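PDB 6DDN: probable sulfate-binding lipoprotein SubI from Mycobacterium tuberculosis, which probably binds sulfate outside the cytoplasmic membrane and carries it to the transport machinery, as in other prokaryotic sulfate-binding proteins. Local coordinates for residues G89-Q94 / V107-E112; Q94-A99 / I115-K120; V57-P62 / I234-E239; A178-L183 / F259-P264. All blocks are in the same frame, centred on the assembly; numbering follows the deposited sequence.

In the fold
Contacts 1, 3 and 4 are buried near the middle of the molecule, whereas contact 2 lies further out, its centre about 16 Å from the centre of the chain, and is only partly buried. Contacts 1 and 2 both use helix 91-99: its start takes a polar grip on the loop after strand 106-108, and its later turns combine aliphatic packing with a pair of arginines round an outer sulfate. Contact 3 brings the two lobes together across a second, buried sulfate through tyrosines and a valine. Contact 4 is mostly aromatic and aliphatic, setting helix 177-190 against strand 257-267, a neighbour of strand 106-108 from contact 1 in the same mixed sheet.

Contact 1 of 4, residues G89-Q94 / V107-E112; sequences GASADQ and VNFSVE
Ser91, in the first turn of helix 91-99, meets the chain where strand 106-108 gives way to a loop at Phe109 and Ser110. Its OG lies opposite the backbone N across the side-chain bond (chi1 -170°), which carries the hydroxyl over to the other segment. There Ser110 N donates to Ser91 OG at 2.9 Å, with an N-H...O angle of 160°. A short hydroxyl side chain suits this place: it reaches one backbone N-H and is also hydrogen-bonded to Asp114 OD2, so a single buried oxygen joins three parts of the chain. Beside the bond, Phe109 CB lies 3.5 Å from Ser91 OG, and Ser91 O stands above one face of the Phe109 ring, toward its rim. One helical turn later the aliphatic root of Gln94 takes over, its CB 3.7 Å from Phe109 CE1 in an oblique approach that gives the ring a methylene to lean on. Ser110 turns its own hydroxyl to Tyr236 OH, beside the buried sulfate. Phe109 thus fills the space between helix 91-99 and helix 113-120, touching Ile115 of the latter and Val57 of strand 53-58, which runs parallel to strand 106-108 next to it in the sheet.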
loop_
_atom_site.group_PDB
_atom_site.type_symbol
_atom_site.label_atom_id
_atom_site.label_comp_id
_atom_site.label_asym_id
_atom_site.label_seq_id
_atom_site.Cartn_x
_atom_site.Cartn_y
_atom_site.Cartn_z
ATOM N N GLY A 89 3.302 -9.554 5.510
ATOM C CA GLY A 89 2.070 -10.316 5.529
ATOM C C GLY A 89 0.892 -9.385 5.371
ATOM O O GLY A 89 1.057 -8.185 5.142
ATOM N N ALA A 90 -0.307 -9.952 5.491
ATOM C CA ALA A 90 -1.525 -9.153 5.441
ATOM C C ALA A 90 -1.441 -8.000 6.432
ATOM O O ALA A 90 -1.099 -8.197 7.602
ATOM C CB ALA A 90 -2.743 -10.029 5.740
ATOM N N SER A 91 -1.749 -6.793 5.949
ATOM C CA SER A 91 -1.501 -5.580 6.726
ATOM C C SER A 91 -2.209 -5.621 8.076
ATOM O O SER A 91 -1.581 -5.432 9.125
ATOM C CB SER A 91 -1.935 -4.352 5.927
ATOM O OG SER A 91 -1.491 -3.156 6.544
ATOM N N ALA A 92 -3.522 -5.867 8.070
ATOM C CA ALA A 92 -4.276 -5.882 9.321
ATOM C C ALA A 92 -3.846 -7.037 10.217
ATOM O O ALA A 92 -3.780 -6.888 11.443
ATOM C CB ALA A 92 -5.775 -5.953 9.033
ATOM N N ASP A 93 -3.558 -8.201 9.626
ATOM C CA ASP A 93 -3.062 -9.326 10.413
ATOM C C ASP A 93 -1.735 -8.988 11.077
ATOM O O ASP A 93 -1.508 -9.332 12.244
ATOM C CB ASP A 93 -2.914 -10.564 9.529
ATOM C CG ASP A 93 -4.248 -11.185 9.161
ATOM O OD1 ASP A 93 -5.294 -10.666 9.608
ATOM O OD2 ASP A 93 -4.248 -12.195 8.426
ATOM N N GLN A 94 -0.843 -8.310 10.350
ATOM C CA GLN A 94 0.434 -7.912 10.930
ATOM C C GLN A 94 0.239 -6.887 12.040
ATOM O O GLN A 94 0.945 -6.921 13.055
ATOM C CB GLN A 94 1.355 -7.359 9.843
ATOM C CG GLN A 94 1.819 -8.396 8.833
ATOM C CD GLN A 94 3.048 -9.155 9.293
ATOM O OE1 GLN A 94 4.179 -8.716 9.078
ATOM N NE2 GLN A 94 2.832 -10.304 9.927
ATOM N N VAL A 107 7.059 -0.460 12.399
ATOM C CA VAL A 107 5.876 -0.893 11.672
ATOM C C VAL A 107 5.793 -0.102 10.379
ATOM O O VAL A 107 6.105 1.093 10.352
ATOM C CB VAL A 107 4.590 -0.720 12.504
ATOM C CG1 VAL A 107 4.440 -1.884 13.453
ATOM C CG2 VAL A 107 4.616 0.599 13.262
ATOM N N ASN A 108 5.393 -0.779 9.305
ATOM C CA ASN A 108 5.158 -0.146 8.008
ATOM C C ASN A 108 3.960 -0.864 7.398
ATOM O O ASN A 108 4.098 -1.966 6.863
ATOM C CB ASN A 108 6.383 -0.232 7.107
ATOM C CG ASN A 108 6.096 0.222 5.691
ATOM O OD1 ASN A 108 6.405 -0.476 4.725
ATOM N ND2 ASN A 108 5.497 1.399 5.559
ATOM N N PHE A 109 2.790 -0.245 7.485
ATOM C CA PHE A 109 1.548 -0.908 7.129
ATOM C C PHE A 109 0.933 -0.274 5.889
ATOM O O PHE A 109 1.326 0.808 5.446
ATOM C CB PHE A 109 0.573 -0.876 8.310
ATOM C CG PHE A 109 1.001 -1.743 9.457
ATOM C CD1 PHE A 109 1.676 -2.930 9.223
ATOM C CD2 PHE A 109 0.747 -1.368 10.766
ATOM C CE1 PHE A 109 2.081 -3.736 10.272
ATOM C CE2 PHE A 109 1.149 -2.171 11.821
ATOM C CZ PHE A 109 1.819 -3.355 11.572
ATOM N N SER A 110 -0.040 -0.987 5.318
ATOM C CA SER A 110 -0.674 -0.531 4.087
ATOM C C SER A 110 -1.477 0.742 4.313
ATOM O O SER A 110 -1.453 1.653 3.477
ATOM C CB SER A 110 -1.572 -1.632 3.525
ATOM O OG SER A 110 -2.362 -1.149 2.453
ATOM N N VAL A 111 -2.193 0.825 5.431
ATOM C CA VAL A 111 -3.116 1.920 5.687
ATOM C C VAL A 111 -2.897 2.456 7.096
ATOM O O VAL A 111 -2.472 1.730 8.001
ATOM C CB VAL A 111 -4.583 1.478 5.496
ATOM C CG1 VAL A 111 -4.845 1.115 4.043
ATOM C CG2 VAL A 111 -4.898 0.296 6.401
ATOM N N GLU A 112 -3.197 3.743 7.273
ATOM C CA GLU A 112 -3.037 4.378 8.580
ATOM C C GLU A 112 -3.821 3.699 9.701
ATOM O O GLU A 112 -3.287 3.624 10.821
ATOM C CB GLU A 112 -3.419 5.861 8.477
ATOM C CG GLU A 112 -3.319 6.633 9.789
ATOM C CD GLU A 112 -4.611 6.612 10.584
ATOM O OE1 GLU A 112 -4.563 6.876 11.803
ATOM O OE2 GLU A 112 -5.671 6.326 9.990
#

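Contact 2 of 4, residues Q94-A99 / I115-K120; sequences QSRGVA and IARLVK. With SO4 (sulfate ion), chain E.
With chi1 at 175°, CG of Arg117 is set far from its own backbone N, and a bend at chi3 then turns the guanidinium beside Ser95 and Arg96 of the neighbouring helix. Ser95 OG meets that group at its edge, in plane, and accepts a weak hydrogen bond from Arg117 NH2 at 3.0 Å. Small and polar, Ser95 allows the arginine in close; its hydroxyl is also bonded to Asp114 O, while Arg117 NH2 forms a salt bridge with Asp114 OD1. CG of Arg96 lies over one face of the same guanidinium. The helices run nearly parallel, 14° apart with axes 9.1 Å from each other, as flanking helices of an alpha/beta lobe do: helix 91-99 is a beta-alpha-beta crossover from strand 83-88 to strand 106-108, with strand 53-58 between them in the sheet, and helix 113-120 follows. On the side toward the sheet the contact is aliphatic. Leu118 CD2 packs 3.6 Å from Ala99 CB, where a bare methyl leaves room for it, and Leu118 CD1 is 4.1 Å from Val98 CG1. On the outer side a sulfate, probably from the crystallisation liquor, sits between the arginines. Arg117 NH1 and NE both donate to its O4, NH1 at 3.0 Å, whereas Arg96 NE approaches O2 so closely that the modelled length is doubtful. The guanidinium planes are turned 68° apart, and Asp93 and Leu173 O also hold Arg96.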
loop_
_atom_site.group_PDB
_atom_site.type_symbol
_atom_site.label_atom_id
_atom_site.label_comp_id
_atom_site.label_asym_id
_atom_site.label_seq_id
_atom_site.Cartn_x
_atom_site.Cartn_y
_atom_site.Cartn_z
ATOM N N GLN A 94 -0.843 -8.310 10.350
ATOM C CA GLN A 94 0.434 -7.912 10.930
ATOM C C GLN A 94 0.239 -6.887 12.040
ATOM O O GLN A 94 0.945 -6.921 13.055
ATOM C CB GLN A 94 1.355 -7.359 9.843
ATOM C CG GLN A 94 1.819 -8.396 8.833
ATOM C CD GLN A 94 3.048 -9.155 9.293
ATOM O OE1 GLN A 94 4.179 -8.716 9.078
ATOM N NE2 GLN A 94 2.832 -10.304 9.927
ATOM N N SER A 95 -0.715 -5.969 11.866
ATOM C CA SER A 95 -0.991 -4.984 12.905
ATOM C C SER A 95 -1.491 -5.653 14.179
ATOM O O SER A 95 -1.060 -5.303 15.283
ATOM C CB SER A 95 -2.007 -3.960 12.401
ATOM O OG SER A 95 -2.170 -2.902 13.328
ATOM N N ARG A 96 -2.397 -6.623 14.044
ATOM C CA ARG A 96 -2.900 -7.331 15.215
ATOM C C ARG A 96 -1.790 -8.111 15.906
ATOM O O ARG A 96 -1.723 -8.142 17.140
ATOM C CB ARG A 96 -4.042 -8.263 14.814
ATOM C CG ARG A 96 -5.345 -7.536 14.586
ATOM C CD ARG A 96 -6.377 -8.415 13.913
ATOM N NE ARG A 96 -7.295 -7.606 13.119
ATOM C CZ ARG A 96 -7.497 -7.759 11.815
ATOM N NH1 ARG A 96 -8.348 -6.966 11.178
ATOM N NH2 ARG A 96 -6.854 -8.709 11.146
ATOM N N GLY A 97 -0.915 -8.746 15.125
ATOM C CA GLY A 97 0.192 -9.481 15.715
ATOM C C GLY A 97 1.012 -8.636 16.668
ATOM O O GLY A 97 1.237 -9.015 17.820
ATOM N N VAL A 98 1.469 -7.472 16.201
ATOM C CA VAL A 98 2.280 -6.602 17.048
ATOM C C VAL A 98 1.454 -6.062 18.208
ATOM O O VAL A 98 1.957 -5.916 19.329
ATOM C CB VAL A 98 2.896 -5.464 16.218
ATOM C CG1 VAL A 98 3.886 -4.676 17.061
ATOM C CG2 VAL A 98 3.566 -6.016 14.970
ATOM N N ALA A 99 0.177 -5.756 17.961
ATOM C CA ALA A 99 -0.690 -5.286 19.034
ATOM C C ALA A 99 -0.764 -6.290 20.172
ATOM O O ALA A 99 -0.915 -5.901 21.335
ATOM C CB ALA A 99 -2.091 -4.998 18.493
ATOM N N ILE A 115 -1.880 1.536 11.813
ATOM C CA ILE A 115 -1.014 2.201 12.782
ATOM C C ILE A 115 -1.812 2.666 13.992
ATOM O O ILE A 115 -1.343 2.565 15.128
ATOM C CB ILE A 115 -0.268 3.376 12.118
ATOM C CG1 ILE A 115 0.596 2.880 10.957
ATOM C CG2 ILE A 115 0.595 4.099 13.133
ATOM C CD1 ILE A 115 1.734 1.979 11.382
ATOM N N ALA A 116 -3.030 3.164 13.761
ATOM C CA ALA A 116 -3.867 3.641 14.856
ATOM C C ALA A 116 -4.201 2.529 15.842
ATOM O O ALA A 116 -4.311 2.787 17.047
ATOM C CB ALA A 116 -5.148 4.264 14.302
ATOM N N ARG A 117 -4.376 1.297 15.357
ATOM C CA ARG A 117 -4.610 0.180 16.267
ATOM C C ARG A 117 -3.456 0.027 17.249
ATOM O O ARG A 117 -3.673 -0.211 18.442
ATOM C CB ARG A 117 -4.819 -1.114 15.480
ATOM C CG ARG A 117 -4.959 -2.349 16.366
ATOM C CD ARG A 117 -4.936 -3.644 15.567
ATOM N NE ARG A 117 -6.133 -3.814 14.748
ATOM C CZ ARG A 117 -6.187 -3.561 13.444
ATOM N NH1 ARG A 117 -7.318 -3.744 12.778
ATOM N NH2 ARG A 117 -5.109 -3.127 12.805
ATOM N N LEU A 118 -2.220 0.175 16.765
ATOM C CA LEU A 118 -1.064 0.085 17.650
ATOM C C LEU A 118 -0.982 1.278 18.591
ATOM O O LEU A 118 -0.512 1.138 19.726
ATOM C CB LEU A 118 0.218 -0.030 16.829
ATOM C CG LEU A 118 0.296 -1.259 15.927
ATOM C CD1 LEU A 118 1.728 -1.511 15.545
ATOM C CD2 LEU A 118 -0.285 -2.474 16.626
ATOM N N VAL A 119 -1.422 2.454 18.142
ATOM C CA VAL A 119 -1.465 3.612 19.029
ATOM C C VAL A 119 -2.497 3.393 20.128
ATOM O O VAL A 119 -2.240 3.656 21.308
ATOM C CB VAL A 119 -1.755 4.893 18.228
ATOM C CG1 VAL A 119 -1.668 6.110 19.131
ATOM C CG2 VAL A 119 -0.787 5.025 17.069
ATOM N N LYS A 120 -3.678 2.894 19.753
ATOM C CA LYS A 120 -4.706 2.552 20.728
ATOM C C LYS A 120 -4.217 1.528 21.744
ATOM O O LYS A 120 -4.754 1.470 22.856
ATOM C CB LYS A 120 -5.945 2.015 20.007
ATOM C CG LYS A 120 -7.267 2.386 20.653
ATOM C CD LYS A 120 -7.786 3.720 20.137
ATOM C CE LYS A 120 -9.150 4.046 20.730
ATOM N NZ LYS A 120 -9.142 4.012 22.219
HETATM S S SO4 E . -9.441 -5.564 15.350
HETATM O O1 SO4 E . -8.454 -5.865 16.383
HETATM O O2 SO4 E . -9.207 -6.417 14.188
HETATM O O3 SO4 E . -10.783 -5.811 15.867
HETATM O O4 SO4 E . -9.325 -4.163 14.958
#

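Contact 3 of 4, residues V57-P62 / I234-E239; sequences VAYAVP and ISYENE. With SO4 (sulfate ion), chain C.
Val61 and Tyr236 form the tightly packed part of this contact. Val61 CG2 stands over one face of the tyrosine ring, 3.8 Å from its centroid and 25° off the normal, a CH-pi contact displaced toward the rim where Tyr236 CE1 lies at 3.5 Å. The other methyl of Val61 faces a carboxylate instead: Val61 CG1 is 3.5 Å from Glu239 OE1. A branched aliphatic residue suits this place because its two methyls can serve a ring and a helix side chain at once. Glu239, whose chain is bent at chi2 (82°), forms a salt bridge with Arg219 and a hydrogen bond with Thr222 OG1, so it offers the valine a carboxylate that is already engaged.

The packing is looser between the two tyrosines. Their rings lie at 45° with centroids 5.8 Å apart, so neither stacks on the other, and the nearest approach is 3.7 Å, from Tyr59 CD2 to Tyr236 OH. Alongside this pair sits the buried sulfate rather than more hydrocarbon. Tyr236 OH donates to its O2 at 2.8 Å and is bonded to Ser110 OG as well, while Ala60 N donates to O1 at 3.0 Å. Ser175 OG and the backbone N of Ser177 and Gly218 add further hydrogen bonds; the last two begin helices, whose N-terminal dipoles would probably help to stabilise the anion. Such an anion, held between two lobes by backbone N-H groups and hydroxyls, is characteristic of the binding cleft of type 2 periplasmic binding proteins and consistent with sulfate as the ligand.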
loop_
_atom_site.group_PDB
_atom_site.type_symbol
_atom_site.label_atom_id
_atom_site.label_comp_id
_atom_site.label_asym_id
_atom_site.label_seq_id
_atom_site.Cartn_x
_atom_site.Cartn_y
_atom_site.Cartn_z
ATOM N N VAL A 57 8.136 -5.107 10.982
ATOM C CA VAL A 57 6.902 -5.811 10.659
ATOM C C VAL A 57 6.164 -4.960 9.638
ATOM O O VAL A 57 5.599 -3.914 9.977
ATOM C CB VAL A 57 6.049 -6.070 11.908
ATOM C CG1 VAL A 57 4.690 -6.636 11.518
ATOM C CG2 VAL A 57 6.769 -7.022 12.849
ATOM N N ALA A 58 6.181 -5.392 8.382
ATOM C CA ALA A 58 5.593 -4.637 7.287
ATOM C C ALA A 58 4.437 -5.415 6.677
ATOM O O ALA A 58 4.215 -6.591 6.978
ATOM C CB ALA A 58 6.641 -4.309 6.215
ATOM N N TYR A 59 3.696 -4.739 5.798
ATOM C CA TYR A 59 2.564 -5.371 5.132
ATOM C C TYR A 59 3.042 -6.270 3.994
ATOM O O TYR A 59 4.207 -6.675 3.968
ATOM C CB TYR A 59 1.558 -4.317 4.645
ATOM C CG TYR A 59 2.072 -3.289 3.657
ATOM C CD1 TYR A 59 2.986 -2.315 4.038
ATOM C CD2 TYR A 59 1.604 -3.268 2.350
ATOM C CE1 TYR A 59 3.443 -1.367 3.136
ATOM C CE2 TYR A 59 2.050 -2.325 1.446
ATOM C CZ TYR A 59 2.971 -1.380 1.840
ATOM O OH TYR A 59 3.413 -0.445 0.930
ATOM N N ALA A 60 2.155 -6.595 3.052
ATOM C CA ALA A 60 2.389 -7.742 2.183
ATOM C C ALA A 60 3.273 -7.449 0.976
ATOM O O ALA A 60 3.856 -8.386 0.422
ATOM C CB ALA A 60 1.054 -8.309 1.694
ATOM N N VAL A 61 3.384 -6.198 0.541
ATOM C CA VAL A 61 4.054 -5.928 -0.732
ATOM C C VAL A 61 5.223 -4.939 -0.714
ATOM O O VAL A 61 5.764 -4.668 -1.796
ATOM C CB VAL A 61 3.028 -5.448 -1.773
ATOM C CG1 VAL A 61 1.868 -6.436 -1.897
ATOM C CG2 VAL A 61 2.523 -4.068 -1.413
ATOM N N PRO A 62 5.682 -4.374 0.412
ATOM C CA PRO A 62 6.727 -3.346 0.310
ATOM C C PRO A 62 8.145 -3.891 0.230
ATOM O O PRO A 62 9.091 -3.095 0.213
ATOM C CB PRO A 62 6.524 -2.543 1.599
ATOM C CG PRO A 62 6.173 -3.583 2.583
ATOM C CD PRO A 62 5.370 -4.631 1.834
ATOM N N ILE A 234 -6.803 -5.772 -9.027
ATOM C CA ILE A 234 -6.618 -4.445 -8.452
ATOM C C ILE A 234 -5.486 -4.519 -7.439
ATOM O O ILE A 234 -5.506 -5.356 -6.530
ATOM C CB ILE A 234 -7.916 -3.939 -7.807
ATOM C CG1 ILE A 234 -9.132 -4.386 -8.617
ATOM C CG2 ILE A 234 -7.896 -2.431 -7.703
ATOM C CD1 ILE A 234 -10.435 -3.786 -8.128
ATOM N N SER A 235 -4.490 -3.651 -7.594
ATOM C CA SER A 235 -3.262 -3.785 -6.823
ATOM C C SER A 235 -2.560 -2.437 -6.752
ATOM O O SER A 235 -2.968 -1.466 -7.393
ATOM C CB SER A 235 -2.344 -4.843 -7.443
ATOM O OG SER A 235 -1.186 -5.043 -6.654
ATOM N N TYR A 236 -1.498 -2.393 -5.951
ATOM C CA TYR A 236 -0.632 -1.225 -5.928
ATOM C C TYR A 236 0.112 -1.098 -7.251
ATOM O O TYR A 236 0.409 -2.090 -7.921
ATOM C CB TYR A 236 0.398 -1.310 -4.796
ATOM C CG TYR A 236 -0.121 -1.683 -3.424
ATOM C CD1 TYR A 236 -0.406 -3.003 -3.100
ATOM C CD2 TYR A 236 -0.278 -0.719 -2.437
ATOM C CE1 TYR A 236 -0.862 -3.346 -1.842
ATOM C CE2 TYR A 236 -0.733 -1.053 -1.176
ATOM C CZ TYR A 236 -1.023 -2.369 -0.885
ATOM O OH TYR A 236 -1.474 -2.706 0.370
ATOM N N GLU A 237 0.424 0.143 -7.620
ATOM C CA GLU A 237 1.293 0.365 -8.769
ATOM C C GLU A 237 2.688 -0.193 -8.521
ATOM O O GLU A 237 3.341 -0.674 -9.453
ATOM C CB GLU A 237 1.357 1.859 -9.089
ATOM C CG GLU A 237 2.070 2.207 -10.379
ATOM C CD GLU A 237 2.472 3.669 -10.430
ATOM O OE1 GLU A 237 2.855 4.219 -9.374
ATOM O OE2 GLU A 237 2.400 4.270 -11.522
ATOM N N ASN A 238 3.160 -0.146 -7.273
ATOM C CA ASN A 238 4.463 -0.728 -6.967
ATOM C C ASN A 238 4.436 -2.242 -7.116
ATOM O O ASN A 238 5.421 -2.845 -7.557
ATOM C CB ASN A 238 4.904 -0.331 -5.558
ATOM C CG ASN A 238 3.841 -0.603 -4.510
ATOM O OD1 ASN A 238 3.139 0.307 -4.074
ATOM N ND2 ASN A 238 3.734 -1.856 -4.083
ATOM N N GLU A 239 3.314 -2.873 -6.763
ATOM C CA GLU A 239 3.222 -4.323 -6.878
ATOM C C GLU A 239 3.144 -4.755 -8.335
ATOM O O GLU A 239 3.692 -5.799 -8.709
ATOM C CB GLU A 239 2.016 -4.839 -6.092
ATOM C CG GLU A 239 1.793 -6.345 -6.200
ATOM C CD GLU A 239 2.672 -7.153 -5.259
ATOM O OE1 GLU A 239 2.237 -8.246 -4.837
ATOM O OE2 GLU A 239 3.796 -6.707 -4.942
HETATM S S SO4 C . -1.683 -5.753 2.151
HETATM O O1 SO4 C . -0.797 -6.149 3.242
HETATM O O2 SO4 C . -0.879 -5.352 0.999
HETATM O O3 SO4 C . -2.540 -6.872 1.774
HETATM O O4 SO4 C . -2.513 -4.635 2.586
#

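Contact 4 of 4, residues A178-L183 / F259-P264; sequences AKWNLL and FKIENP
Trp180 of helix 177-190 lies against Phe259 and Ile261 of strand 257-267, an alpha/beta packing inside the two-lobed solute-binding fold. Helix and strand run roughly antiparallel, at 161°, with segment axes 8.7 Å apart; the strand pairs both with strand 106-108 and with strand 138-147, so it is shared by the sheet regions that meet near the sulfate cleft.

The CH-pi contacts come first. Ile261 CG2 rests over one face of the Trp180 five-membered ring, 3.6 Å from its centroid and 18° off the normal. The rest of the isoleucine follows the indole, Ile261 CG1 lying 3.8 Å from Trp180 CG, so a beta-branched chain fits here by covering a broad flat surface. Three residues on from Trp180, and so on the same side of the helix, Leu183 CB sits almost exactly above the centre of the Phe259 ring, 4.0 Å from the centroid.

Between the two aromatic groups the meeting is rim to rim. The planes of the Trp180 six-membered ring and Phe259 are 43° apart, and Trp180 CE3 is 3.6 Å from Phe259 CD2, which fills the corner without stacking. Trp328, from helix 328-331, meets the indole in an edge-to-face pair.

Contacts with backbone carbonyls make up the last group. Trp180 NE1 donates its hydrogen bond to Ser110 O, which Asn263 ND2 also reaches, whereas the carbon rim of the indole borders strand carbonyls: Glu262 O lies at the edge, near the ring plane, 3.4 Å from Trp180 CZ2.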
loop_
_atom_site.group_PDB
_atom_site.type_symbol
_atom_site.label_atom_id
_atom_site.label_comp_id
_atom_site.label_asym_id
_atom_site.label_seq_id
_atom_site.Cartn_x
_atom_site.Cartn_y
_atom_site.Cartn_z
ATOM N N ALA A 178 -6.955 -4.350 0.067
ATOM C CA ALA A 178 -8.380 -4.466 -0.218
ATOM C C ALA A 178 -9.120 -3.160 0.040
ATOM O O ALA A 178 -10.162 -2.908 -0.575
ATOM C CB ALA A 178 -8.987 -5.583 0.622
ATOM N N LYS A 179 -8.605 -2.323 0.942
ATOM C CA LYS A 179 -9.283 -1.072 1.258
ATOM C C LYS A 179 -8.988 0.004 0.219
ATOM O O LYS A 179 -9.901 0.720 -0.208
ATOM C CB LYS A 179 -8.890 -0.604 2.659
ATOM C CG LYS A 179 -9.412 -1.510 3.764
ATOM C CD LYS A 179 -8.582 -1.382 5.026
ATOM C CE LYS A 179 -9.121 -2.273 6.134
ATOM N NZ LYS A 179 -8.227 -2.260 7.326
ATOM N N TRP A 180 -7.725 0.141 -0.196
ATOM C CA TRP A 180 -7.426 1.001 -1.335
ATOM C C TRP A 180 -8.214 0.563 -2.562
ATOM O O TRP A 180 -8.791 1.397 -3.271
ATOM C CB TRP A 180 -5.928 0.983 -1.650
ATOM C CG TRP A 180 -5.019 1.408 -0.532
ATOM C CD1 TRP A 180 -4.079 0.639 0.090
ATOM C CD2 TRP A 180 -4.940 2.707 0.074
ATOM N NE1 TRP A 180 -3.429 1.372 1.054
ATOM C CE2 TRP A 180 -3.938 2.644 1.064
ATOM C CE3 TRP A 180 -5.621 3.913 -0.118
ATOM C CZ2 TRP A 180 -3.601 3.741 1.858
ATOM C CZ3 TRP A 180 -5.286 5.001 0.673
ATOM C CH2 TRP A 180 -4.285 4.906 1.649
ATOM N N ASN A 181 -8.264 -0.749 -2.812
ATOM C CA ASN A 181 -8.885 -1.282 -4.019
ATOM C C ASN A 181 -10.378 -0.997 -4.088
ATOM O O ASN A 181 -10.948 -1.018 -5.183
ATOM C CB ASN A 181 -8.652 -2.792 -4.106
ATOM C CG ASN A 181 -7.215 -3.146 -4.433
ATOM O OD1 ASN A 181 -6.358 -2.271 -4.565
ATOM N ND2 ASN A 181 -6.942 -4.441 -4.560
ATOM N N LEU A 182 -11.029 -0.759 -2.951
ATOM C CA LEU A 182 -12.442 -0.408 -2.945
ATOM C C LEU A 182 -12.686 1.081 -2.748
ATOM O O LEU A 182 -13.740 1.579 -3.160
ATOM C CB LEU A 182 -13.183 -1.194 -1.856
ATOM C CG LEU A 182 -13.105 -2.718 -1.986
ATOM C CD1 LEU A 182 -14.139 -3.388 -1.098
ATOM C CD2 LEU A 182 -13.278 -3.149 -3.435
ATOM N N LEU A 183 -11.738 1.800 -2.142
ATOM C CA LEU A 183 -11.869 3.248 -2.024
ATOM C C LEU A 183 -11.813 3.922 -3.389
ATOM O O LEU A 183 -12.574 4.860 -3.653
ATOM C CB LEU A 183 -10.773 3.798 -1.115
ATOM C CG LEU A 183 -11.046 3.691 0.382
ATOM C CD1 LEU A 183 -9.758 3.869 1.171
ATOM C CD2 LEU A 183 -12.093 4.711 0.804
ATOM N N PHE A 259 -7.045 6.212 -6.754
ATOM C CA PHE A 259 -6.887 6.654 -5.378
ATOM C C PHE A 259 -5.413 6.749 -5.011
ATOM O O PHE A 259 -4.597 5.938 -5.461
ATOM C CB PHE A 259 -7.598 5.710 -4.409
ATOM C CG PHE A 259 -8.128 6.395 -3.186
ATOM C CD1 PHE A 259 -9.370 7.008 -3.207
ATOM C CD2 PHE A 259 -7.382 6.436 -2.020
ATOM C CE1 PHE A 259 -9.861 7.647 -2.088
ATOM C CE2 PHE A 259 -7.867 7.073 -0.896
ATOM C CZ PHE A 259 -9.110 7.680 -0.930
ATOM N N LYS A 260 -5.083 7.739 -4.187
ATOM C CA LYS A 260 -3.710 7.939 -3.738
ATOM C C LYS A 260 -3.428 7.028 -2.551
ATOM O O LYS A 260 -4.048 7.168 -1.491
ATOM C CB LYS A 260 -3.478 9.401 -3.364
ATOM C CG LYS A 260 -2.044 9.719 -2.970
ATOM C CD LYS A 260 -1.980 10.954 -2.086
ATOM C CE LYS A 260 -0.604 11.598 -2.132
ATOM N NZ LYS A 260 -0.576 12.903 -1.411
ATOM N N ILE A 261 -2.497 6.099 -2.728
ATOM C CA ILE A 261 -2.106 5.175 -1.673
ATOM C C ILE A 261 -0.988 5.812 -0.860
ATOM O O ILE A 261 0.006 6.288 -1.420
ATOM C CB ILE A 261 -1.661 3.827 -2.263
ATOM C CG1 ILE A 261 -2.807 3.195 -3.054
ATOM C CG2 ILE A 261 -1.168 2.895 -1.163
ATOM C CD1 ILE A 261 -2.513 1.790 -3.542
ATOM N N GLU A 262 -1.157 5.836 0.461
ATOM C CA GLU A 262 -0.165 6.389 1.378
ATOM C C GLU A 262 0.140 5.345 2.439
ATOM O O GLU A 262 -0.739 4.990 3.230
ATOM C CB GLU A 262 -0.663 7.685 2.023
ATOM C CG GLU A 262 -1.038 8.773 1.030
ATOM C CD GLU A 262 -1.325 10.099 1.705
ATOM O OE1 GLU A 262 -0.503 11.031 1.566
ATOM O OE2 GLU A 262 -2.370 10.207 2.381
ATOM N N ASN A 263 1.382 4.861 2.460
ATOM C CA ASN A 263 1.760 3.763 3.335
ATOM C C ASN A 263 2.494 4.295 4.556
ATOM O O ASN A 263 3.634 4.767 4.424
ATOM C CB ASN A 263 2.634 2.765 2.580
ATOM C CG ASN A 263 1.958 2.238 1.331
ATOM O OD1 ASN A 263 2.452 2.424 0.219
ATOM N ND2 ASN A 263 0.819 1.579 1.507
ATOM N N PRO A 264 1.903 4.238 5.746
ATOM C CA PRO A 264 2.543 4.824 6.928
ATOM C C PRO A 264 3.658 3.954 7.495
ATOM O O PRO A 264 3.699 2.734 7.322
ATOM C CB PRO A 264 1.388 4.944 7.928
ATOM C CG PRO A 264 0.438 3.866 7.522
ATOM C CD PRO A 264 0.539 3.760 6.028
#